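Local coordinates for TPR repeat-containing protein YrrB (Bacillus subtilis, PDB 2Q7F) that is a TPR-repeat protein that could mediate complex formation among RNA sulfuration components, RNA processing components and aminoacyl-tRNA synthetases, at residues A[105-110]-A[132-137]; A[161-166]-A[190-195]; A[195-200]-A[226-231]. All coordinates share one frame; numbering follows the deposited sequence.

Contact 1 of 3, residues A[105-110]-A[132-137]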
loop_
_atom_site.group_PDB
_atom_site.type_symbol
_atom_site.label_atom_id
_atom_site.label_comp_id
_atom_site.label_asym_id
_atom_site.label_seq_id
_atom_site.Cartn_x
_atom_site.Cartn_y
_atom_site.Cartn_z
ATOM N N GLU A 105 0.507 7.023 10.762
ATOM C CA GLU A 105 1.833 7.005 10.118
ATOM C C GLU A 105 2.955 6.452 10.997
ATOM O O GLU A 105 4.073 6.975 11.022
ATOM C CB GLU A 105 2.213 8.384 9.580
ATOM C CG GLU A 105 1.259 8.967 8.557
ATOM C CD GLU A 105 1.581 10.423 8.278
ATOM O OE1 GLU A 105 1.631 11.221 9.245
ATOM O OE2 GLU A 105 1.807 10.770 7.098
ATOM N N MET A 106 2.627 5.393 11.725
ATOM C CA MET A 106 3.608 4.609 12.446
ATOM C C MET A 106 3.809 3.352 11.595
ATOM O O MET A 106 3.132 2.325 11.780
ATOM C CB MET A 106 3.102 4.297 13.855
ATOM C CG MET A 106 2.974 5.529 14.721
ATOM S SD MET A 106 1.928 5.327 16.171
ATOM C CE MET A 106 2.057 6.982 16.820
ATOM N N TYR A 107 4.726 3.458 10.640
ATOM C CA TYR A 107 4.854 2.456 9.589
ATOM C C TYR A 107 5.541 1.190 10.048
ATOM O O TYR A 107 5.214 0.095 9.585
ATOM C CB TYR A 107 5.558 3.048 8.371
ATOM C CG TYR A 107 4.782 4.172 7.730
ATOM C CD1 TYR A 107 3.525 3.945 7.167
ATOM C CD2 TYR A 107 5.296 5.458 7.693
ATOM C CE1 TYR A 107 2.800 4.976 6.579
ATOM C CE2 TYR A 107 4.583 6.497 7.106
ATOM C CZ TYR A 107 3.339 6.249 6.550
ATOM O OH TYR A 107 2.634 7.280 5.970
ATOM N N LYS A 108 6.492 1.342 10.957
ATOM C CA LYS A 108 7.222 0.204 11.500
ATOM C C LYS A 108 6.262 -0.731 12.237
ATOM O O LYS A 108 6.361 -1.954 12.134
ATOM C CB LYS A 108 8.339 0.697 12.422
ATOM C CG LYS A 108 9.308 -0.371 12.874
ATOM C CD LYS A 108 10.424 0.257 13.695
ATOM C CE LYS A 108 11.683 -0.581 13.659
ATOM N NZ LYS A 108 12.434 -0.439 14.932
ATOM N N GLU A 109 5.313 -0.135 12.949
ATOM C CA GLU A 109 4.316 -0.866 13.712
ATOM C C GLU A 109 3.216 -1.390 12.788
ATOM O O GLU A 109 2.617 -2.441 13.055
ATOM C CB GLU A 109 3.729 0.040 14.805
ATOM C CG GLU A 109 4.766 0.675 15.772
ATOM C CD GLU A 109 5.794 1.593 15.090
ATOM O OE1 GLU A 109 6.960 1.634 15.546
ATOM O OE2 GLU A 109 5.447 2.274 14.099
ATOM N N ALA A 110 2.960 -0.662 11.699
ATOM C CA ALA A 110 2.048 -1.135 10.647
ATOM C C ALA A 110 2.620 -2.339 9.878
ATOM O O ALA A 110 1.883 -3.254 9.506
ATOM C CB ALA A 110 1.684 -0.011 9.703
ATOM N N GLY A 132 3.152 -4.131 1.133
ATOM C CA GLY A 132 4.071 -3.643 0.115
ATOM C C GLY A 132 4.367 -2.167 0.308
ATOM O O GLY A 132 5.525 -1.768 0.460
ATOM N N THR A 133 3.316 -1.356 0.344
ATOM C CA THR A 133 3.487 0.094 0.408
ATOM C C THR A 133 4.180 0.561 1.695
ATOM O O THR A 133 5.037 1.448 1.668
ATOM C CB THR A 133 2.158 0.824 0.214
ATOM O OG1 THR A 133 1.459 0.223 -0.881
ATOM C CG2 THR A 133 2.411 2.298 -0.118
ATOM N N VAL A 134 3.814 -0.053 2.810
ATOM C CA VAL A 134 4.432 0.271 4.082
ATOM C C VAL A 134 5.910 -0.123 4.060
ATOM O O VAL A 134 6.762 0.604 4.571
ATOM C CB VAL A 134 3.634 -0.354 5.265
ATOM C CG1 VAL A 134 4.506 -0.573 6.491
ATOM C CG2 VAL A 134 2.434 0.539 5.604
ATOM N N LEU A 135 6.217 -1.251 3.431
ATOM C CA LEU A 135 7.596 -1.668 3.277
ATOM C C LEU A 135 8.396 -0.656 2.459
ATOM O O LEU A 135 9.600 -0.517 2.657
ATOM C CB LEU A 135 7.668 -3.053 2.657
ATOM C CG LEU A 135 7.455 -4.174 3.663
ATOM C CD1 LEU A 135 7.227 -5.457 2.928
ATOM C CD2 LEU A 135 8.645 -4.298 4.608
ATOM N N VAL A 136 7.711 0.054 1.563
ATOM C CA VAL A 136 8.321 1.119 0.776
ATOM C C VAL A 136 8.676 2.322 1.657
ATOM O O VAL A 136 9.832 2.777 1.656
ATOM C CB VAL A 136 7.420 1.542 -0.420
ATOM C CG1 VAL A 136 7.881 2.874 -1.028
ATOM C CG2 VAL A 136 7.388 0.444 -1.483
ATOM N N LYS A 137 7.698 2.817 2.417
ATOM C CA LYS A 137 7.923 3.960 3.308
ATOM C C LYS A 137 9.091 3.705 4.252
ATOM O O LYS A 137 9.744 4.640 4.702
ATOM C CB LYS A 137 6.675 4.290 4.133
ATOM C CG LYS A 137 5.386 4.520 3.340
ATOM C CD LYS A 137 5.378 5.835 2.569
ATOM C CE LYS A 137 4.064 6.019 1.803
ATOM N NZ LYS A 137 3.993 7.336 1.092
#
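Lys137 lies over the ring face of Tyr107, and Val134 packs beside it. The bond from CA to CB of Tyr107 points toward segment 132-137. CG stands beside the backbone N (chi1 -63°), and one face of the ring is turned to the other helix. CG and CD2 then meet the first methylene of the lysine, with Tyr107 CD2 4.0 Å from Lys137 CB. The other ortho carbon, Tyr107 CD1, touches the methyl Val134 CG2 at 3.9 Å. Further out, CE1 and CZ lie beneath Lys137 CG. This is a CH-pi contact: Lys137 CG sits 4.1 Å from the centroid of the Tyr107 ring, nearly on its normal. The lysine chain bends at chi2 (-72°), which carries the amino end off from segment 105-110. The two segments belong to successive TPR repeats: segment 105-110 lies in TPR 3 and segment 132-137 in TPR 4. Glu105 has positive phi and forms a Schellman motif after helix 91-103. Met106 follows as the N-cap of helix 107-120. This tight turn brings Glu105 CA against the opposite face of the Tyr107 ring, toward its rim. One turn further on, Ala110 CB adds an apolar contact with Val134 CG2 at 4.2 Å. The other valine methyl, Val134 CG1, approaches the backbone oxygen Tyr107 O. Tyr101 and Val102 of helix 91-103 also touch Ala110.

Contact 2 of 3, residues A[161-166]-A[190-195]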
loop_
_atom_site.group_PDB
_atom_site.type_symbol
_atom_site.label_atom_id
_atom_site.label_comp_id
_atom_site.label_asym_id
_atom_site.label_seq_id
_atom_site.Cartn_x
_atom_site.Cartn_y
_atom_site.Cartn_z
ATOM N N ALA A 161 -1.434 -0.053 -7.094
ATOM C CA ALA A 161 -0.489 -1.120 -6.786
ATOM C C ALA A 161 0.561 -1.215 -7.870
ATOM O O ALA A 161 1.754 -1.280 -7.588
ATOM C CB ALA A 161 -1.208 -2.450 -6.640
ATOM N N ARG A 162 0.112 -1.199 -9.118
ATOM C CA ARG A 162 1.006 -1.385 -10.246
ATOM C C ARG A 162 2.044 -0.269 -10.361
ATOM O O ARG A 162 3.194 -0.522 -10.726
ATOM C CB ARG A 162 0.209 -1.532 -11.534
ATOM C CG ARG A 162 1.017 -2.131 -12.648
ATOM C CD ARG A 162 0.244 -2.135 -13.936
ATOM N NE ARG A 162 -0.821 -3.129 -13.896
ATOM C CZ ARG A 162 -0.705 -4.376 -14.339
ATOM N NH1 ARG A 162 0.431 -4.807 -14.881
ATOM N NH2 ARG A 162 -1.738 -5.191 -14.238
ATOM N N PHE A 163 1.644 0.958 -10.039
ATOM C CA PHE A 163 2.582 2.070 -10.028
ATOM C C PHE A 163 3.631 1.919 -8.919
ATOM O O PHE A 163 4.801 2.275 -9.108
ATOM C CB PHE A 163 1.848 3.408 -9.904
ATOM C CG PHE A 163 2.765 4.587 -9.714
ATOM C CD1 PHE A 163 3.660 4.959 -10.711
ATOM C CD2 PHE A 163 2.743 5.315 -8.534
ATOM C CE1 PHE A 163 4.520 6.037 -10.521
ATOM C CE2 PHE A 163 3.600 6.397 -8.344
ATOM C CZ PHE A 163 4.487 6.758 -9.335
ATOM N N GLN A 164 3.217 1.385 -7.772
ATOM C CA GLN A 164 4.134 1.176 -6.649
ATOM C C GLN A 164 5.116 0.033 -6.911
ATOM O O GLN A 164 6.278 0.087 -6.497
ATOM C CB GLN A 164 3.357 0.904 -5.366
ATOM C CG GLN A 164 2.557 2.081 -4.872
ATOM C CD GLN A 164 3.416 3.110 -4.170
ATOM O OE1 GLN A 164 3.163 4.311 -4.267
ATOM N NE2 GLN A 164 4.436 2.646 -3.453
ATOM N N PHE A 165 4.634 -1.004 -7.590
ATOM C CA PHE A 165 5.483 -2.119 -8.006
ATOM C C PHE A 165 6.547 -1.617 -8.991
ATOM O O PHE A 165 7.740 -1.910 -8.842
ATOM C CB PHE A 165 4.624 -3.238 -8.610
ATOM C CG PHE A 165 5.380 -4.502 -8.926
ATOM C CD1 PHE A 165 6.395 -4.963 -8.092
ATOM C CD2 PHE A 165 5.045 -5.253 -10.050
ATOM C CE1 PHE A 165 7.090 -6.145 -8.388
ATOM C CE2 PHE A 165 5.732 -6.438 -10.358
ATOM C CZ PHE A 165 6.756 -6.886 -9.526
ATOM N N GLY A 166 6.110 -0.829 -9.971
ATOM C CA GLY A 166 7.016 -0.209 -10.930
ATOM C C GLY A 166 8.197 0.468 -10.259
ATOM O O GLY A 166 9.357 0.157 -10.569
ATOM N N PRO A 190 -4.306 7.246 -18.283
ATOM C CA PRO A 190 -3.452 8.101 -19.117
ATOM C C PRO A 190 -3.198 9.492 -18.510
ATOM O O PRO A 190 -2.363 10.243 -19.019
ATOM C CB PRO A 190 -4.229 8.202 -20.433
ATOM C CG PRO A 190 -5.655 7.987 -20.061
ATOM C CD PRO A 190 -5.697 7.196 -18.774
ATOM N N GLY A 191 -3.906 9.820 -17.431
ATOM C CA GLY A 191 -3.700 11.080 -16.727
ATOM C C GLY A 191 -2.659 10.933 -15.635
ATOM O O GLY A 191 -2.488 11.831 -14.805
ATOM N N HIS A 192 -1.962 9.799 -15.642
ATOM C CA HIS A 192 -0.988 9.471 -14.605
ATOM C C HIS A 192 0.409 10.045 -14.898
ATOM O O HIS A 192 1.329 9.322 -15.290
ATOM C CB HIS A 192 -0.932 7.950 -14.392
ATOM C CG HIS A 192 -0.538 7.548 -13.004
ATOM N ND1 HIS A 192 0.759 7.618 -12.545
ATOM C CD2 HIS A 192 -1.277 7.081 -11.970
ATOM C CE1 HIS A 192 0.803 7.205 -11.291
ATOM N NE2 HIS A 192 -0.420 6.873 -10.919
ATOM N N ALA A 193 0.553 11.352 -14.691
ATOM C CA ALA A 193 1.820 12.058 -14.919
ATOM C C ALA A 193 3.022 11.418 -14.203
ATOM O O ALA A 193 4.090 11.256 -14.809
ATOM C CB ALA A 193 1.685 13.532 -14.530
ATOM N N ASP A 194 2.835 11.060 -12.928
ATOM C CA ASP A 194 3.880 10.435 -12.110
ATOM C C ASP A 194 4.534 9.229 -12.776
ATOM O O ASP A 194 5.762 9.089 -12.744
ATOM C CB ASP A 194 3.322 10.013 -10.753
ATOM C CG ASP A 194 3.144 11.175 -9.816
ATOM O OD1 ASP A 194 3.454 12.312 -10.227
ATOM O OD2 ASP A 194 2.693 10.957 -8.669
ATOM N N ALA A 195 3.702 8.369 -13.369
ATOM C CA ALA A 195 4.172 7.176 -14.066
ATOM C C ALA A 195 5.122 7.572 -15.180
ATOM O O ALA A 195 6.247 7.072 -15.240
ATOM C CB ALA A 195 3.005 6.371 -14.620
#
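Phe163 carries the contact for segment 161-166, meeting His192, Asp194 and Ala195. Just before it, Arg162 turns to other parts of the chain, with a salt bridge to Glu156 and a hydrogen bond to Gln181. The bond from CA to CB of Phe163 is directed toward segment 190-195. Its CG is anti to the backbone N (chi1 173°), which carries the ring out from the helix to the start of helix 193-205. His192 CE1 stands over the centre of one ring face, 3.6 Å from Phe163 CG. The pair is edge-to-face, with the edge of His192 turned to the Phe163 face. The planes are inclined at 56° and the Phe163 and His192 centroids are 4.8 Å apart. The outer carbons of the phenyl ring reach the first turn of helix 193-205. Phe163 CZ meets Asp194 CB at 3.7 Å. Phe163 CE1 lies at the same 3.7 Å from Ala195 CA, and Phe163 CD1 is 4.2 Å from Ala195 CB. His192 is the N-cap of this helix. Its ND1 accepts from Ala195 N at 3.1 Å, with the donor in the imidazole plane. The bond is bent, but it fixes the ring rotation that presents CE1 to Phe163. Two residues on from Phe163, Phe165 packs on helix 141-154, on Leu145 and Leu148. Phe163 of TPR 5, on helix 159-172, thus packs on the start of helix 193-205, with which TPR 6 begins. This is the packing of the first helices of successive TPR repeats.

Contact 3 of 3, residues A[195-200]-A[226-231]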
loop_
_atom_site.group_PDB
_atom_site.type_symbol
_atom_site.label_atom_id
_atom_site.label_comp_id
_atom_site.label_asym_id
_atom_site.label_seq_id
_atom_site.Cartn_x
_atom_site.Cartn_y
_atom_site.Cartn_z
ATOM N N ALA A 195 3.702 8.369 -13.369
ATOM C CA ALA A 195 4.172 7.176 -14.066
ATOM C C ALA A 195 5.122 7.572 -15.180
ATOM O O ALA A 195 6.247 7.072 -15.240
ATOM C CB ALA A 195 3.005 6.371 -14.620
ATOM N N PHE A 196 4.672 8.486 -16.044
ATOM C CA PHE A 196 5.507 9.011 -17.127
ATOM C C PHE A 196 6.843 9.558 -16.612
ATOM O O PHE A 196 7.891 9.298 -17.203
ATOM C CB PHE A 196 4.757 10.072 -17.940
ATOM C CG PHE A 196 3.893 9.502 -19.040
ATOM C CD1 PHE A 196 2.508 9.630 -18.993
ATOM C CD2 PHE A 196 4.469 8.845 -20.129
ATOM C CE1 PHE A 196 1.710 9.107 -20.008
ATOM C CE2 PHE A 196 3.679 8.319 -21.143
ATOM C CZ PHE A 196 2.300 8.450 -21.082
ATOM N N TYR A 197 6.799 10.291 -15.501
ATOM C CA TYR A 197 8.010 10.852 -14.902
ATOM C C TYR A 197 8.956 9.755 -14.442
ATOM O O TYR A 197 10.158 9.805 -14.720
ATOM C CB TYR A 197 7.673 11.777 -13.728
ATOM C CG TYR A 197 8.837 11.996 -12.783
ATOM C CD1 TYR A 197 9.907 12.829 -13.136
ATOM C CD2 TYR A 197 8.872 11.364 -11.540
ATOM C CE1 TYR A 197 10.980 13.029 -12.269
ATOM C CE2 TYR A 197 9.934 11.554 -10.671
ATOM C CZ TYR A 197 10.982 12.386 -11.039
ATOM O OH TYR A 197 12.026 12.567 -10.169
ATOM N N ASN A 198 8.407 8.773 -13.736
ATOM C CA ASN A 198 9.200 7.658 -13.224
ATOM C C ASN A 198 9.719 6.747 -14.336
ATOM O O ASN A 198 10.775 6.125 -14.195
ATOM C CB ASN A 198 8.414 6.876 -12.165
ATOM C CG ASN A 198 8.328 7.623 -10.845
ATOM O OD1 ASN A 198 9.264 7.607 -10.050
ATOM N ND2 ASN A 198 7.199 8.286 -10.608
ATOM N N ALA A 199 8.973 6.683 -15.438
ATOM C CA ALA A 199 9.432 6.030 -16.657
ATOM C C ALA A 199 10.613 6.816 -17.207
ATOM O O ALA A 199 11.645 6.247 -17.560
ATOM C CB ALA A 199 8.310 5.959 -17.688
ATOM N N GLY A 200 10.450 8.135 -17.242
ATOM C CA GLY A 200 11.495 9.043 -17.687
ATOM C C GLY A 200 12.780 8.831 -16.920
ATOM O O GLY A 200 13.858 8.803 -17.509
ATOM N N HIS A 226 4.654 20.068 -12.851
ATOM C CA HIS A 226 5.418 18.931 -12.350
ATOM C C HIS A 226 6.888 19.323 -12.187
ATOM O O HIS A 226 7.701 19.093 -13.088
ATOM C CB HIS A 226 5.285 17.740 -13.302
ATOM C CG HIS A 226 5.479 16.412 -12.637
ATOM N ND1 HIS A 226 4.469 15.482 -12.526
ATOM C CD2 HIS A 226 6.560 15.867 -12.031
ATOM C CE1 HIS A 226 4.921 14.418 -11.888
ATOM N NE2 HIS A 226 6.187 14.625 -11.577
ATOM N N MET A 227 7.217 19.915 -11.036
ATOM C CA MET A 227 8.547 20.489 -10.789
ATOM C C MET A 227 9.686 19.481 -10.869
ATOM O O MET A 227 10.772 19.811 -11.355
ATOM C CB MET A 227 8.599 21.229 -9.450
ATOM C CG MET A 227 8.456 22.743 -9.576
ATOM S SD MET A 227 9.240 23.649 -8.218
ATOM C CE MET A 227 8.295 23.075 -6.798
ATOM N N LEU A 228 9.436 18.263 -10.390
ATOM C CA LEU A 228 10.407 17.178 -10.510
ATOM C C LEU A 228 10.660 16.793 -11.972
ATOM O O LEU A 228 11.812 16.626 -12.379
ATOM C CB LEU A 228 9.991 15.970 -9.668
ATOM C CG LEU A 228 10.611 15.794 -8.270
ATOM C CD1 LEU A 228 10.878 17.119 -7.518
ATOM C CD2 LEU A 228 9.754 14.863 -7.424
ATOM N N ALA A 229 9.598 16.677 -12.766
ATOM C CA ALA A 229 9.753 16.429 -14.202
ATOM C C ALA A 229 10.505 17.581 -14.838
ATOM O O ALA A 229 11.309 17.375 -15.742
ATOM C CB ALA A 229 8.408 16.224 -14.879
ATOM N N LEU A 230 10.249 18.789 -14.346
ATOM C CA LEU A 230 10.917 19.994 -14.836
ATOM C C LEU A 230 12.415 19.976 -14.548
ATOM O O LEU A 230 13.231 20.132 -15.462
ATOM C CB LEU A 230 10.266 21.258 -14.252
ATOM C CG LEU A 230 8.914 21.671 -14.848
ATOM C CD1 LEU A 230 8.209 22.678 -13.953
ATOM C CD2 LEU A 230 9.086 22.215 -16.265
ATOM N N HIS A 231 12.769 19.774 -13.282
ATOM C CA HIS A 231 14.165 19.709 -12.873
ATOM C C HIS A 231 14.886 18.530 -13.522
ATOM O O HIS A 231 16.047 18.650 -13.913
ATOM C CB HIS A 231 14.288 19.648 -11.349
ATOM C CG HIS A 231 13.741 20.855 -10.653
ATOM N ND1 HIS A 231 13.876 22.132 -11.156
ATOM C CD2 HIS A 231 13.068 20.981 -9.485
ATOM C CE1 HIS A 231 13.304 22.991 -10.332
ATOM N NE2 HIS A 231 12.806 22.318 -9.311
#
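The last helix of the array, 227-233, is joined here to helix 193-205 of TPR 6 by Tyr197, which packs on His226, Leu228 and Ala229. Its place after the final repeat is consistent with the capping helix that often closes TPR arrays. The bond from CA to CB of Tyr197 heads toward segment 226-231. With chi1 at 160°, CG lies opposite the backbone N and the ring extends across to the first turn of the other helix. Near its base, Tyr197 CB meets His226 NE2 at 3.9 Å. Tyr197 CG is equally close to that nitrogen. The two rings are inclined at 36° with the Tyr197 and His226 centroids 5.4 Å apart, so the pair is oblique. Along one side of the phenol, Tyr197 CD1 lies 3.8 Å from Ala229 CA. The methyl Ala229 CB is a little further, at 4.1 Å from the same CD1. Tyr197 CE1 comes to the backbone, 3.7 Å from Leu228 O. Toward the tip, Tyr197 CZ rests 4.0 Å from Leu228 CB. The hydroxyl OH lies alongside Leu228 CB and CG. No hydrogen bond joins the two segments, and the contact is made by van der Waals packing of the Tyr197 ring. His226 is the N-cap of helix 227-233. Its backbone oxygen takes the first helical bond, from Leu230 N at 2.9 Å. The imidazole of His226 also leans on Ala193 and Asp194, at the start of helix 193-205. Helix 211-222 runs between the two segments in the chain and touches both: Ile220 meets Ala229, while Met215 and Ala219 meet Phe196. Phe182 of helix 176-188 packs on Asn198 and Ala199.

In the fold
The three contacts follow one another along the chain. Contacts 2 and 3 are close kin: Phe163 and Tyr197 are 34 residues apart, and so are His192 and His226, one TPR length. Their centres lie 12 Å apart and they share Ala195 on helix 193-205. Phe163 CZ is 3.4 Å from Asn198 ND2, and His226 CE1 packs on Asp194 OD1 at 3.1 Å, so the later cap residue leans on the earlier contact. Contact 1 is built differently, joining helix 107-120 to helix 125-137. Its centre is 19 Å from that of contact 2, and Thr133 CG2 touches Gln164 NE2 at 3.9 Å. Contacts 1 and 3 do not meet; their nearest atoms are about 10 Å apart.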